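Ferrous iron uptake transporter protein B (Streptococcus thermophilus, PDB 3TAH) probably drives GTP-dependent ferrous iron uptake across the cell membrane, here represented by its G-protein and cytosolic helical domains with a GDP analogue bound. Local coordinates at residues N191-R196 / A214-S219; T100-E105 / A202-E207; Q184-L189 / R196-Y201. The protein carries 1 engineered substitution. All blocks are in the same frame, centred on the assembly; numbering follows the deposited sequence.

Interaction 1: residues N191-R196 / A214-S219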
ATOM      1  N   ASN A 191      14.917   3.159  17.698  1.00 15.60           N
ATOM      2  CA  ASN A 191      15.543   2.551  16.513  1.00 15.59           C
ATOM      3  C   ASN A 191      15.267   1.048  16.360  1.00 16.55           C
ATOM      4  O   ASN A 191      16.007   0.343  15.667  1.00 16.94           O
ATOM      5  CB  ASN A 191      17.055   2.831  16.493  1.00 14.99           C
ATOM      6  CG  ASN A 191      17.826   2.079  17.570  1.00 14.28           C
ATOM      7  OD1 ASN A 191      17.246   1.442  18.454  1.00 14.63           O
ATOM      8  ND2 ASN A 191      19.158   2.168  17.506  1.00 14.13           N
ATOM      9  N   SER A 192      14.201   0.568  17.004  1.00 16.83           N
ATOM     10  CA  SER A 192      13.815  -0.843  16.941  1.00 17.40           C
ATOM     11  C   SER A 192      13.329  -1.268  15.573  1.00 17.90           C
ATOM     12  O   SER A 192      13.339  -2.456  15.262  1.00 18.46           O
ATOM     13  CB  SER A 192      12.729  -1.165  17.976  1.00 17.22           C
ATOM     14  OG  SER A 192      13.278  -1.127  19.277  1.00 19.22           O
ATOM     15  N   VAL A 193      12.905  -0.299  14.770  1.00 18.03           N
ATOM     16  CA  VAL A 193      12.478  -0.522  13.395  1.00 18.19           C
ATOM     17  C   VAL A 193      13.132   0.499  12.487  1.00 17.20           C
ATOM     18  O   VAL A 193      13.603   1.519  12.965  1.00 17.83           O
ATOM     19  CB  VAL A 193      10.948  -0.421  13.272  1.00 17.59           C
ATOM     20  CG1 VAL A 193      10.286  -1.502  14.147  1.00 20.24           C
ATOM     21  CG2 VAL A 193      10.442   0.954  13.661  1.00 17.71           C
ATOM     22  N   PRO A 194      13.173   0.241  11.168  1.00 18.25           N
ATOM     23  CA  PRO A 194      13.713   1.253  10.259  1.00 16.41           C
ATOM     24  C   PRO A 194      12.866   2.527  10.231  1.00 16.43           C
ATOM     25  O   PRO A 194      11.633   2.459  10.349  1.00 15.77           O
ATOM     26  CB  PRO A 194      13.679   0.566   8.886  1.00 17.47           C
ATOM     27  CG  PRO A 194      13.549  -0.909   9.181  1.00 17.81           C
ATOM     28  CD  PRO A 194      12.773  -0.984  10.459  1.00 18.40           C
ATOM     29  N   GLN A 195      13.527   3.676  10.085  1.00 15.50           N
ATOM     30  CA  GLN A 195      12.823   4.953   9.939  1.00 15.82           C
ATOM     31  C   GLN A 195      11.807   4.926   8.788  1.00 15.49           C
ATOM     32  O   GLN A 195      10.698   5.431   8.943  1.00 16.16           O
ATOM     33  CB  GLN A 195      13.798   6.130   9.785  1.00 16.92           C
ATOM     34  CG  GLN A 195      14.478   6.531  11.113  1.00 15.46           C
ATOM     35  CD  GLN A 195      13.550   7.309  12.023  1.00 18.24           C
ATOM     36  OE1 GLN A 195      12.948   6.764  12.977  1.00 17.90           O
ATOM     37  NE2 GLN A 195      13.409   8.589  11.724  1.00 15.48           N
ATOM     38  N   ARG A 196      12.163   4.322   7.654  1.00 15.16           N
ATOM     39  CA  ARG A 196      11.296   4.348   6.469  1.00 15.41           C
ATOM     40  C   ARG A 196       9.912   3.740   6.706  1.00 15.44           C
ATOM     41  O   ARG A 196       8.908   4.262   6.216  1.00 16.12           O
ATOM     42  CB  ARG A 196      11.969   3.628   5.295  1.00 16.15           C
ATOM     43  CG  ARG A 196      11.121   3.525   4.021  1.00 16.62           C
ATOM     44  CD  ARG A 196      11.938   2.925   2.866  1.00 16.78           C
ATOM     45  NE  ARG A 196      13.076   3.774   2.503  1.00 18.11           N
ATOM     46  CZ  ARG A 196      13.032   4.879   1.757  1.00 20.98           C
ATOM     47  NH1 ARG A 196      11.891   5.342   1.242  1.00 20.09           N
ATOM     48  NH2 ARG A 196      14.167   5.542   1.524  1.00 21.24           N
ATOM     49  N   ALA A 214       4.693 -10.401  17.643  1.00 18.43           N
ATOM     50  CA  ALA A 214       5.527 -11.596  17.733  1.00 18.58           C
ATOM     51  C   ALA A 214       6.916 -11.384  17.132  1.00 20.05           C
ATOM     52  O   ALA A 214       7.870 -11.970  17.613  1.00 24.08           O
ATOM     53  CB  ALA A 214       4.824 -12.768  17.055  1.00 18.27           C
ATOM     54  N   GLU A 215       7.053 -10.560  16.093  1.00 19.95           N
ATOM     55  CA  GLU A 215       8.334 -10.433  15.403  1.00 21.94           C
ATOM     56  C   GLU A 215       9.300  -9.410  16.007  1.00 21.20           C
ATOM     57  O   GLU A 215      10.504  -9.607  15.924  1.00 20.40           O
ATOM     58  CB  GLU A 215       8.148 -10.115  13.902  1.00 23.79           C
ATOM     59  CG  GLU A 215       8.010  -8.646  13.569  1.00 27.79           C
ATOM     60  CD  GLU A 215       7.775  -8.356  12.086  1.00 30.19           C
ATOM     61  OE1 GLU A 215       6.848  -7.600  11.773  1.00 30.48           O
ATOM     62  OE2 GLU A 215       8.511  -8.882  11.241  1.00 34.62           O
ATOM     63  N   LEU A 216       8.773  -8.332  16.588  0.50 21.84           N
ATOM     64  CA  LEU A 216       9.599  -7.261  17.146  0.50 22.68           C
ATOM     65  C   LEU A 216      10.164  -7.632  18.512  0.50 23.36           C
ATOM     66  O   LEU A 216       9.469  -8.204  19.346  0.50 23.60           O
ATOM     67  CB  LEU A 216       8.798  -5.962  17.279  0.50 23.46           C
ATOM     68  CG  LEU A 216       8.742  -5.014  16.083  0.50 23.75           C
ATOM     69  CD1 LEU A 216       8.093  -5.679  14.901  0.50 24.75           C
ATOM     70  CD2 LEU A 216       7.993  -3.741  16.443  0.50 21.92           C
ATOM     71  N   ASP A 217      11.430  -7.296  18.731  1.00 24.34           N
ATOM     72  CA  ASP A 217      12.101  -7.562  19.996  1.00 26.79           C
ATOM     73  C   ASP A 217      11.948  -6.286  20.795  1.00 27.03           C
ATOM     74  O   ASP A 217      12.840  -5.423  20.772  1.00 28.50           O
ATOM     75  CB  ASP A 217      13.574  -7.901  19.753  1.00 28.42           C
ATOM     76  CG  ASP A 217      14.363  -8.098  21.045  1.00 31.10           C
ATOM     77  OD1 ASP A 217      13.836  -8.691  22.003  1.00 33.52           O
ATOM     78  OD2 ASP A 217      15.529  -7.662  21.089  1.00 36.66           O
ATOM     79  N   LEU A 218      10.805  -6.165  21.471  1.00 25.22           N
ATOM     80  CA  LEU A 218      10.502  -5.004  22.317  1.00 23.95           C
ATOM     81  C   LEU A 218      10.765  -5.308  23.779  1.00 22.61           C
ATOM     82  O   LEU A 218      10.433  -6.389  24.266  1.00 23.23           O
ATOM     83  CB  LEU A 218       9.044  -4.542  22.172  1.00 22.29           C
ATOM     84  CG  LEU A 218       8.633  -4.114  20.758  1.00 22.69           C
ATOM     85  CD1 LEU A 218       7.171  -3.649  20.721  1.00 25.65           C
ATOM     86  CD2 LEU A 218       9.573  -3.041  20.193  1.00 22.03           C
ATOM     87  N   SER A 219      11.348  -4.338  24.471  1.00 22.06           N
ATOM     88  CA  SER A 219      11.583  -4.460  25.904  1.00 21.35           C
ATOM     89  C   SER A 219      10.262  -4.420  26.656  1.00 21.36           C
ATOM     90  O   SER A 219       9.222  -3.965  26.123  1.00 20.08           O
ATOM     91  CB  SER A 219      12.481  -3.332  26.401  1.00 21.79           C
ATOM     92  OG  SER A 219      11.792  -2.087  26.388  1.00 19.75           O
TER
HETATM   93  O   HOH W   1      15.016  -3.291  19.259  1.00 31.31           O

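Interaction 2: residues T100-E105 / A202-E207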
ATOM      1  N   THR A 100      -4.474   0.947  -0.366  1.00 12.18           N
ATOM      2  CA  THR A 100      -3.542   1.967  -0.798  1.00 12.12           C
ATOM      3  C   THR A 100      -2.943   2.717   0.398  1.00 14.58           C
ATOM      4  O   THR A 100      -1.723   2.947   0.453  1.00 12.90           O
ATOM      5  CB  THR A 100      -4.236   2.959  -1.748  1.00 13.10           C
ATOM      6  OG1 THR A 100      -4.821   2.246  -2.849  1.00 12.08           O
ATOM      7  CG2 THR A 100      -3.237   4.008  -2.233  1.00 12.90           C
ATOM      8  N   THR A 101      -3.789   3.074   1.367  1.00 14.11           N
ATOM      9  CA  THR A 101      -3.297   3.820   2.538  1.00 13.44           C
ATOM     10  C   THR A 101      -2.215   3.027   3.276  1.00 14.11           C
ATOM     11  O   THR A 101      -1.215   3.577   3.740  1.00 12.64           O
ATOM     12  CB  THR A 101      -4.442   4.237   3.508  1.00 13.60           C
ATOM     13  OG1 THR A 101      -5.091   3.081   4.057  1.00 14.21           O
ATOM     14  CG2 THR A 101      -5.475   5.150   2.818  1.00 13.34           C
ATOM     15  N   GLN A 102      -2.408   1.722   3.367  1.00 13.49           N
ATOM     16  CA  GLN A 102      -1.447   0.846   4.012  1.00 13.86           C
ATOM     17  C   GLN A 102      -0.159   0.676   3.220  1.00 13.47           C
ATOM     18  O   GLN A 102       0.920   0.589   3.806  1.00 13.52           O
ATOM     19  CB  GLN A 102      -2.079  -0.517   4.273  1.00 15.22           C
ATOM     20  CG  GLN A 102      -3.292  -0.477   5.185  1.00 15.86           C
ATOM     21  CD  GLN A 102      -3.983  -1.811   5.238  1.00 18.12           C
ATOM     22  OE1 GLN A 102      -3.351  -2.809   5.569  1.00 21.63           O
ATOM     23  NE2 GLN A 102      -5.272  -1.848   4.896  1.00 21.69           N
ATOM     24  N   LEU A 103      -0.284   0.623   1.895  1.00 13.06           N
ATOM     25  CA  LEU A 103       0.884   0.571   1.009  1.00 12.98           C
ATOM     26  C   LEU A 103       1.765   1.818   1.162  1.00 14.26           C
ATOM     27  O   LEU A 103       2.992   1.698   1.253  1.00 15.03           O
ATOM     28  CB  LEU A 103       0.460   0.376  -0.446  1.00 12.50           C
ATOM     29  CG  LEU A 103      -0.297  -0.925  -0.761  1.00 12.09           C
ATOM     30  CD1 LEU A 103      -0.857  -0.891  -2.194  1.00 11.90           C
ATOM     31  CD2 LEU A 103       0.567  -2.188  -0.540  1.00 13.51           C
ATOM     32  N   ILE A 104       1.150   3.005   1.211  1.00 13.30           N
ATOM     33  CA  ILE A 104       1.904   4.251   1.378  1.00 13.32           C
ATOM     34  C   ILE A 104       2.721   4.190   2.668  1.00 11.79           C
ATOM     35  O   ILE A 104       3.876   4.606   2.709  1.00 13.27           O
ATOM     36  CB  ILE A 104       0.970   5.498   1.357  1.00 14.59           C
ATOM     37  CG1 ILE A 104       0.312   5.654  -0.028  1.00 14.28           C
ATOM     38  CG2 ILE A 104       1.754   6.776   1.715  1.00 13.24           C
ATOM     39  CD1 ILE A 104      -0.839   6.682  -0.121  1.00 13.14           C
ATOM     40  N   GLU A 105       2.111   3.656   3.722  1.00 12.98           N
ATOM     41  CA  GLU A 105       2.726   3.598   5.046  1.00 13.48           C
ATOM     42  C   GLU A 105       3.968   2.691   5.125  1.00 14.66           C
ATOM     43  O   GLU A 105       4.779   2.843   6.037  1.00 16.28           O
ATOM     44  CB  GLU A 105       1.676   3.180   6.072  1.00 14.65           C
ATOM     45  CG  GLU A 105       0.639   4.294   6.261  1.00 12.73           C
ATOM     46  CD  GLU A 105      -0.648   3.852   6.917  1.00 15.85           C
ATOM     47  OE1 GLU A 105      -0.843   2.639   7.161  1.00 14.25           O
ATOM     48  OE2 GLU A 105      -1.475   4.746   7.193  1.00 16.09           O
ATOM     49  N   ALA A 202       4.334   1.366  13.731  1.00 12.88           N
ATOM     50  CA  ALA A 202       3.655   2.065  14.819  1.00 12.91           C
ATOM     51  C   ALA A 202       2.131   1.841  14.753  1.00 12.60           C
ATOM     52  O   ALA A 202       1.488   1.588  15.769  1.00 13.00           O
ATOM     53  CB  ALA A 202       3.995   3.551  14.813  1.00 11.33           C
ATOM     54  N   ILE A 203       1.560   1.930  13.559  1.00 13.63           N
ATOM     55  CA  ILE A 203       0.122   1.736  13.376  1.00 14.18           C
ATOM     56  C   ILE A 203      -0.259   0.288  13.666  1.00 14.25           C
ATOM     57  O   ILE A 203      -1.274   0.033  14.317  1.00 15.40           O
ATOM     58  CB  ILE A 203      -0.350   2.150  11.969  1.00 13.99           C
ATOM     59  CG1 ILE A 203      -0.216   3.658  11.806  1.00 16.94           C
ATOM     60  CG2 ILE A 203      -1.838   1.752  11.758  1.00 15.97           C
ATOM     61  CD1 ILE A 203      -0.325   4.142  10.394  1.00 15.46           C
ATOM     62  N   LYS A 204       0.545  -0.657  13.178  1.00 14.34           N
ATOM     63  CA  LYS A 204       0.315  -2.075  13.474  1.00 14.58           C
ATOM     64  C   LYS A 204       0.350  -2.389  14.964  1.00 14.25           C
ATOM     65  O   LYS A 204      -0.457  -3.169  15.457  1.00 12.97           O
ATOM     66  CB  LYS A 204       1.330  -2.945  12.738  1.00 16.74           C
ATOM     67  CG  LYS A 204       1.060  -3.032  11.252  1.00 17.67           C
ATOM     68  CD  LYS A 204       0.041  -4.093  10.949  1.00 21.31           C
ATOM     69  CE  LYS A 204      -0.546  -3.966   9.555  1.00 21.45           C
ATOM     70  NZ  LYS A 204      -1.444  -2.784   9.460  1.00 22.67           N
ATOM     71  N   LEU A 205       1.290  -1.786  15.682  1.00 14.07           N
ATOM     72  CA  LEU A 205       1.365  -1.974  17.121  1.00 14.56           C
ATOM     73  C   LEU A 205       0.143  -1.400  17.820  1.00 13.84           C
ATOM     74  O   LEU A 205      -0.386  -2.016  18.760  1.00 13.72           O
ATOM     75  CB  LEU A 205       2.631  -1.336  17.689  1.00 14.45           C
ATOM     76  CG  LEU A 205       3.883  -2.162  17.370  1.00 13.72           C
ATOM     77  CD1 LEU A 205       5.129  -1.323  17.585  1.00 12.43           C
ATOM     78  CD2 LEU A 205       3.902  -3.443  18.199  1.00 13.91           C
ATOM     79  N   PHE A 206      -0.298  -0.234  17.352  1.00 12.05           N
ATOM     80  CA  PHE A 206      -1.462   0.415  17.931  1.00 11.77           C
ATOM     81  C   PHE A 206      -2.690  -0.492  17.821  1.00 13.43           C
ATOM     82  O   PHE A 206      -3.446  -0.652  18.791  1.00 16.13           O
ATOM     83  CB  PHE A 206      -1.750   1.764  17.271  1.00 12.28           C
ATOM     84  CG  PHE A 206      -2.973   2.448  17.826  1.00 11.94           C
ATOM     85  CD1 PHE A 206      -2.896   3.199  18.995  1.00 12.59           C
ATOM     86  CD2 PHE A 206      -4.205   2.331  17.193  1.00 12.87           C
ATOM     87  CE1 PHE A 206      -4.035   3.831  19.517  1.00 14.86           C
ATOM     88  CE2 PHE A 206      -5.353   2.956  17.709  1.00 15.30           C
ATOM     89  CZ  PHE A 206      -5.273   3.707  18.867  1.00 15.48           C
ATOM     90  N   GLU A 207      -2.863  -1.102  16.653  1.00 14.14           N
ATOM     91  CA  GLU A 207      -4.008  -1.988  16.410  1.00 16.37           C
ATOM     92  C   GLU A 207      -3.794  -3.445  16.884  1.00 16.08           C
ATOM     93  O   GLU A 207      -4.608  -4.335  16.591  1.00 16.88           O
ATOM     94  CB  GLU A 207      -4.407  -1.924  14.934  1.00 18.23           C
ATOM     95  CG  GLU A 207      -3.468  -2.647  14.016  1.00 19.93           C
ATOM     96  CD  GLU A 207      -3.609  -2.277  12.544  1.00 23.14           C
ATOM     97  OE1 GLU A 207      -2.862  -2.886  11.756  1.00 23.98           O
ATOM     98  OE2 GLU A 207      -4.441  -1.425  12.171  1.00 19.70           O
TER
HETATM   99  O   HOH W   2      -1.270  -2.276   6.904  1.00 26.55           O

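Interaction 3: residues Q184-L189 / R196-Y201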
ATOM      1  N   GLN A 184       3.705   8.939  19.816  1.00 15.29           N
ATOM      2  CA  GLN A 184       4.198   8.369  21.089  1.00 15.37           C
ATOM      3  C   GLN A 184       4.700   6.937  20.924  1.00 14.39           C
ATOM      4  O   GLN A 184       5.692   6.549  21.550  1.00 14.38           O
ATOM      5  CB  GLN A 184       3.141   8.495  22.182  1.00 15.70           C
ATOM      6  CG  GLN A 184       2.966   9.954  22.578  1.00 18.43           C
ATOM      7  CD  GLN A 184       1.731  10.194  23.403  1.00 20.37           C
ATOM      8  OE1 GLN A 184       1.315   9.332  24.150  1.00 26.15           O
ATOM      9  NE2 GLN A 184       1.148  11.378  23.271  1.00 20.88           N
ATOM     10  N   ILE A 185       4.046   6.156  20.063  1.00 12.80           N
ATOM     11  CA  ILE A 185       4.526   4.806  19.760  1.00 13.64           C
ATOM     12  C   ILE A 185       5.874   4.889  19.021  1.00 15.35           C
ATOM     13  O   ILE A 185       6.793   4.117  19.322  1.00 15.16           O
ATOM     14  CB  ILE A 185       3.481   3.962  18.992  1.00 12.65           C
ATOM     15  CG1 ILE A 185       2.305   3.643  19.914  1.00 13.75           C
ATOM     16  CG2 ILE A 185       4.108   2.665  18.483  1.00  9.82           C
ATOM     17  CD1 ILE A 185       1.093   3.082  19.181  1.00 11.57           C
ATOM     18  N   LEU A 186       5.997   5.828  18.085  1.00 16.66           N
ATOM     19  CA  LEU A 186       7.283   6.081  17.415  1.00 17.38           C
ATOM     20  C   LEU A 186       8.388   6.429  18.417  1.00 18.70           C
ATOM     21  O   LEU A 186       9.498   5.915  18.291  1.00 17.15           O
ATOM     22  CB  LEU A 186       7.158   7.174  16.351  1.00 16.03           C
ATOM     23  CG  LEU A 186       6.424   6.782  15.071  1.00 15.77           C
ATOM     24  CD1 LEU A 186       6.114   8.036  14.227  1.00 18.14           C
ATOM     25  CD2 LEU A 186       7.235   5.738  14.264  1.00 15.97           C
ATOM     26  N   GLU A 187       8.086   7.280  19.401  1.00 19.26           N
ATOM     27  CA  GLU A 187       9.054   7.614  20.466  1.00 22.66           C
ATOM     28  C   GLU A 187       9.457   6.364  21.237  1.00 22.08           C
ATOM     29  O   GLU A 187      10.637   6.148  21.481  1.00 23.15           O
ATOM     30  CB  GLU A 187       8.481   8.614  21.481  1.00 24.19           C
ATOM     31  CG  GLU A 187       8.188  10.004  20.961  1.00 29.45           C
ATOM     32  CD  GLU A 187       7.186  10.784  21.839  1.00 34.93           C
ATOM     33  OE1 GLU A 187       6.997  10.448  23.037  1.00 39.77           O
ATOM     34  OE2 GLU A 187       6.574  11.747  21.329  1.00 39.04           O
ATOM     35  N   VAL A 188       8.483   5.537  21.610  1.00 20.17           N
ATOM     36  CA  VAL A 188       8.760   4.311  22.334  1.00 19.42           C
ATOM     37  C   VAL A 188       9.590   3.328  21.491  1.00 19.00           C
ATOM     38  O   VAL A 188      10.468   2.645  22.015  1.00 18.48           O
ATOM     39  CB  VAL A 188       7.477   3.609  22.795  1.00 20.13           C
ATOM     40  N   LEU A 189       9.305   3.269  20.191  1.00 17.41           N
ATOM     41  CA  LEU A 189      10.030   2.377  19.283  1.00 16.70           C
ATOM     42  C   LEU A 189      11.513   2.715  19.138  1.00 16.04           C
ATOM     43  O   LEU A 189      12.352   1.809  19.033  1.00 14.30           O
ATOM     44  CB  LEU A 189       9.368   2.365  17.901  1.00 16.33           C
ATOM     45  CG  LEU A 189       8.151   1.444  17.810  1.00 17.32           C
ATOM     46  CD1 LEU A 189       7.382   1.733  16.532  1.00 15.46           C
ATOM     47  CD2 LEU A 189       8.570  -0.021  17.848  1.00 18.73           C
ATOM     48  N   ARG A 196      12.163   4.322   7.654  1.00 15.16           N
ATOM     49  CA  ARG A 196      11.296   4.348   6.469  1.00 15.41           C
ATOM     50  C   ARG A 196       9.912   3.740   6.706  1.00 15.44           C
ATOM     51  O   ARG A 196       8.908   4.262   6.216  1.00 16.12           O
ATOM     52  CB  ARG A 196      11.969   3.628   5.295  1.00 16.15           C
ATOM     53  CG  ARG A 196      11.121   3.525   4.021  1.00 16.62           C
ATOM     54  CD  ARG A 196      11.938   2.925   2.866  1.00 16.78           C
ATOM     55  NE  ARG A 196      13.076   3.774   2.503  1.00 18.11           N
ATOM     56  CZ  ARG A 196      13.032   4.879   1.757  1.00 20.98           C
ATOM     57  NH1 ARG A 196      11.891   5.342   1.242  1.00 20.09           N
ATOM     58  NH2 ARG A 196      14.167   5.542   1.524  1.00 21.24           N
ATOM     59  N   SER A 197       9.885   2.629   7.438  1.00 16.31           N
ATOM     60  CA  SER A 197       8.681   1.855   7.683  1.00 16.92           C
ATOM     61  C   SER A 197       8.163   2.038   9.104  1.00 17.67           C
ATOM     62  O   SER A 197       7.220   1.343   9.513  1.00 17.20           O
ATOM     63  CB  SER A 197       8.953   0.369   7.393  1.00 18.63           C
ATOM     64  OG  SER A 197      10.110  -0.104   8.071  1.00 15.13           O
ATOM     65  N   ALA A 198       8.750   2.977   9.852  1.00 16.90           N
ATOM     66  CA  ALA A 198       8.427   3.146  11.275  1.00 17.11           C
ATOM     67  C   ALA A 198       6.940   3.370  11.487  1.00 15.51           C
ATOM     68  O   ALA A 198       6.362   2.800  12.407  1.00 15.99           O
ATOM     69  CB  ALA A 198       9.225   4.278  11.913  1.00 17.51           C
ATOM     70  N   ARG A 199       6.325   4.177  10.627  1.00 14.99           N
ATOM     71  CA  ARG A 199       4.894   4.473  10.736  1.00 16.09           C
ATOM     72  C   ARG A 199       4.020   3.227  10.526  1.00 15.11           C
ATOM     73  O   ARG A 199       3.022   3.053  11.236  1.00 13.67           O
ATOM     74  CB  ARG A 199       4.507   5.591   9.770  1.00 16.85           C
ATOM     75  CG  ARG A 199       3.120   6.119   9.983  1.00 18.63           C
ATOM     76  CD  ARG A 199       2.891   7.370   9.148  1.00 18.44           C
ATOM     77  NE  ARG A 199       1.491   7.743   9.214  1.00 15.57           N
ATOM     78  CZ  ARG A 199       0.921   8.489  10.158  1.00 15.26           C
ATOM     79  NH1 ARG A 199       1.611   9.007  11.173  1.00 17.60           N
ATOM     80  NH2 ARG A 199      -0.384   8.727  10.086  1.00 15.83           N
ATOM     81  N   PHE A 200       4.402   2.373   9.570  1.00 14.33           N
ATOM     82  CA  PHE A 200       3.714   1.103   9.343  1.00 15.62           C
ATOM     83  C   PHE A 200       3.708   0.277  10.624  1.00 14.44           C
ATOM     84  O   PHE A 200       2.676  -0.251  11.031  1.00 14.15           O
ATOM     85  CB  PHE A 200       4.384   0.279   8.231  1.00 17.69           C
ATOM     86  CG  PHE A 200       3.744  -1.055   8.021  1.00 17.85           C
ATOM     87  CD1 PHE A 200       2.723  -1.200   7.101  1.00 18.39           C
ATOM     88  CD2 PHE A 200       4.161  -2.169   8.739  1.00 20.28           C
ATOM     89  CE1 PHE A 200       2.114  -2.424   6.912  1.00 19.66           C
ATOM     90  CE2 PHE A 200       3.544  -3.398   8.540  1.00 19.77           C
ATOM     91  CZ  PHE A 200       2.529  -3.513   7.628  1.00 18.50           C
ATOM     92  N   TYR A 201       4.880   0.158  11.241  1.00 13.95           N
ATOM     93  CA  TYR A 201       5.008  -0.617  12.469  1.00 13.29           C
ATOM     94  C   TYR A 201       4.265   0.040  13.629  1.00 12.79           C
ATOM     95  O   TYR A 201       3.634  -0.655  14.417  1.00 12.74           O
ATOM     96  CB  TYR A 201       6.475  -0.812  12.833  1.00 14.79           C
ATOM     97  CG  TYR A 201       7.170  -1.811  11.960  1.00 13.59           C
ATOM     98  CD1 TYR A 201       6.881  -3.170  12.070  1.00 17.58           C
ATOM     99  CD2 TYR A 201       8.123  -1.418  11.040  1.00 14.48           C
ATOM    100  CE1 TYR A 201       7.517  -4.102  11.270  1.00 17.12           C
ATOM    101  CE2 TYR A 201       8.763  -2.343  10.243  1.00 16.00           C
ATOM    102  CZ  TYR A 201       8.460  -3.681  10.367  1.00 18.23           C
ATOM    103  OH  TYR A 201       9.090  -4.603   9.564  1.00 19.45           O
TER

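Interaction 1: residues N191-R196 / A214-S219
S192 and L218 are the closest backbone pair here, with 7.6 Å between S192 CA and L218 CA, and no hydrogen bond joins the two segments directly. Residues 191-196 belong to the loop from helix 176-189 to helix 198-206. Residues 214-219 finish helix 210-215, leave helical geometry at L216 and run as a short linker, with a weak L218 N to L216 O bond, to helix 220-237. Both belong to the cytosolic helical domain.

The main apolar touch is between V193 and L216. One methyl meets another, V193 CG1 against L216 CD2 at 3.9 Å, with the two side chains passing obliquely. V193 holds CG1 beside its backbone N and trans to its carbonyl carbon (chi1 -61°). CG1 thus reaches L216, and CG2 turns toward A198 of the next helix. L216 is modelled in two conformers, so this methyl contact is certain for only one of them. Nearby, L218 sends CD2 to within 4.3 Å of S192 OG, a loose approach. L216 and L218 both also rest on L189.

The polar part runs through S192 OG. Water 1 donates to it at 2.8 Å and also reaches D217 O, but this second bond is weak at 3.4 Å. Q222 NE2 gives S192 OG a further hydrogen bond, and L189 O is a weak partner.

Q222 also accepts from S219 N through OE1, so its amide links both segments. S219 sits at the N-cap of helix 220-237, where its hydroxyl caps a backbone N.

The chemistry is therefore that of two loops packed by a few methyl groups, with their polar link indirect. A water and the amide of Q222 make the connections that the two backbones do not make themselves.

Interaction 2: residues T100-E105 / A202-E207
E105 and I203 join two domains: helix 93-105 of the P-loop GTPase fold packs against helix 198-206 of the helical domain. All four touching residues are buried.

The van der Waals part is a methyl on a carboxylate. I203 CD1 lies over the face of the E105 carboxylate, 3.5 Å from E105 CD and nearly equidistant from both oxygens. The two side chains cross at about a right angle. E105 is extended beyond CG (chi2 163°), which carries its carboxylate out to the methyl. Its oxygens have separate partners: R249 makes a salt bridge with OE1, and Y174 OH bonds to OE2. These partners should fix the rotation of the carboxylate and favour its charged form.

The water-mediated part links Q102 to K204. Water 2 donates to Q102 OE1, at a modelled length too short to be relied on, and accepts from K204 NZ at 2.6 Å. Q102 OE1 also takes M62 N, and its NE2 bonds to S61 OG. These residues follow the D55-G58 segment predicted to bind GTP. Side chain to side chain, Q102 is about 8 Å from N11, also a predicted GTP-site residue.

The ionic part stays within residues 202-207. K204 NZ meets E207 OE1 at 2.7 Å, on the syn side and 18° out of the carboxylate plane.

Interaction 3: residues Q184-L189 / R196-Y201
L186 and A198 bring the two backbones closest, with their CA atoms 6.9 Å apart. The arrangement is a helix-loop-helix connection in the FeoB cytosolic helical domain: helix 176-189 packs against the first turn of helix 198-206, which follows it after a short loop. Each segment carries its own helical bonds, such as L189 N to I185 O and Y201 N to S197 O, and none crosses between them.

The contact centres on one methyl of L186. Its CD2 presses on A198 CB at 3.4 Å, tighter than usual carbon packing. The same methyl is 3.6 Å from A198 O and 4.1 Å from R199 N, so it sits against the helix backbone as well as the alanine. The small A198 side chain, facing helix 176-189, meets the methyl at its flank. L186 places CG beside its own N (chi1 -73°), and its end then reaches across to the other helix. L186 also touches A202, one turn further along.

One turn after I185, L189 lies close by, with CD1 4.4 Å from A198 O. It packs on L205, and I185 meets A202 and F206. Together these residues extend the apolar seam along helix 198-206.

R199 starts out in the other direction. Its guanidinium NH2 forms a salt bridge with E179 OE2, a residue of helix 176-189, and bonds weakly to P172 O.

Helix 198-206 is the common element. Interactions 2 and 3 both use it, and interaction 1 joins the loop before it to the end of helix 210-215 and the linker that follows. The centres of interactions 1 and 3 lie about 8 Å apart. Those of interactions 2 and 3 are about 10 Å apart. Interactions 1 and 2 are about 14 Å apart. Along the chain, the order is 100-105, 184-189, 191-196, 196-201, 202-207, 214-219. V193 on A198 and Y201 connects interactions 1 and 3. L205 packs on L189, L216 and L218, joining all three. Interaction 2 is the one whose segments lie in different domains, so helix 198-206 packs on both the helical-domain bundle and the G-protein domain.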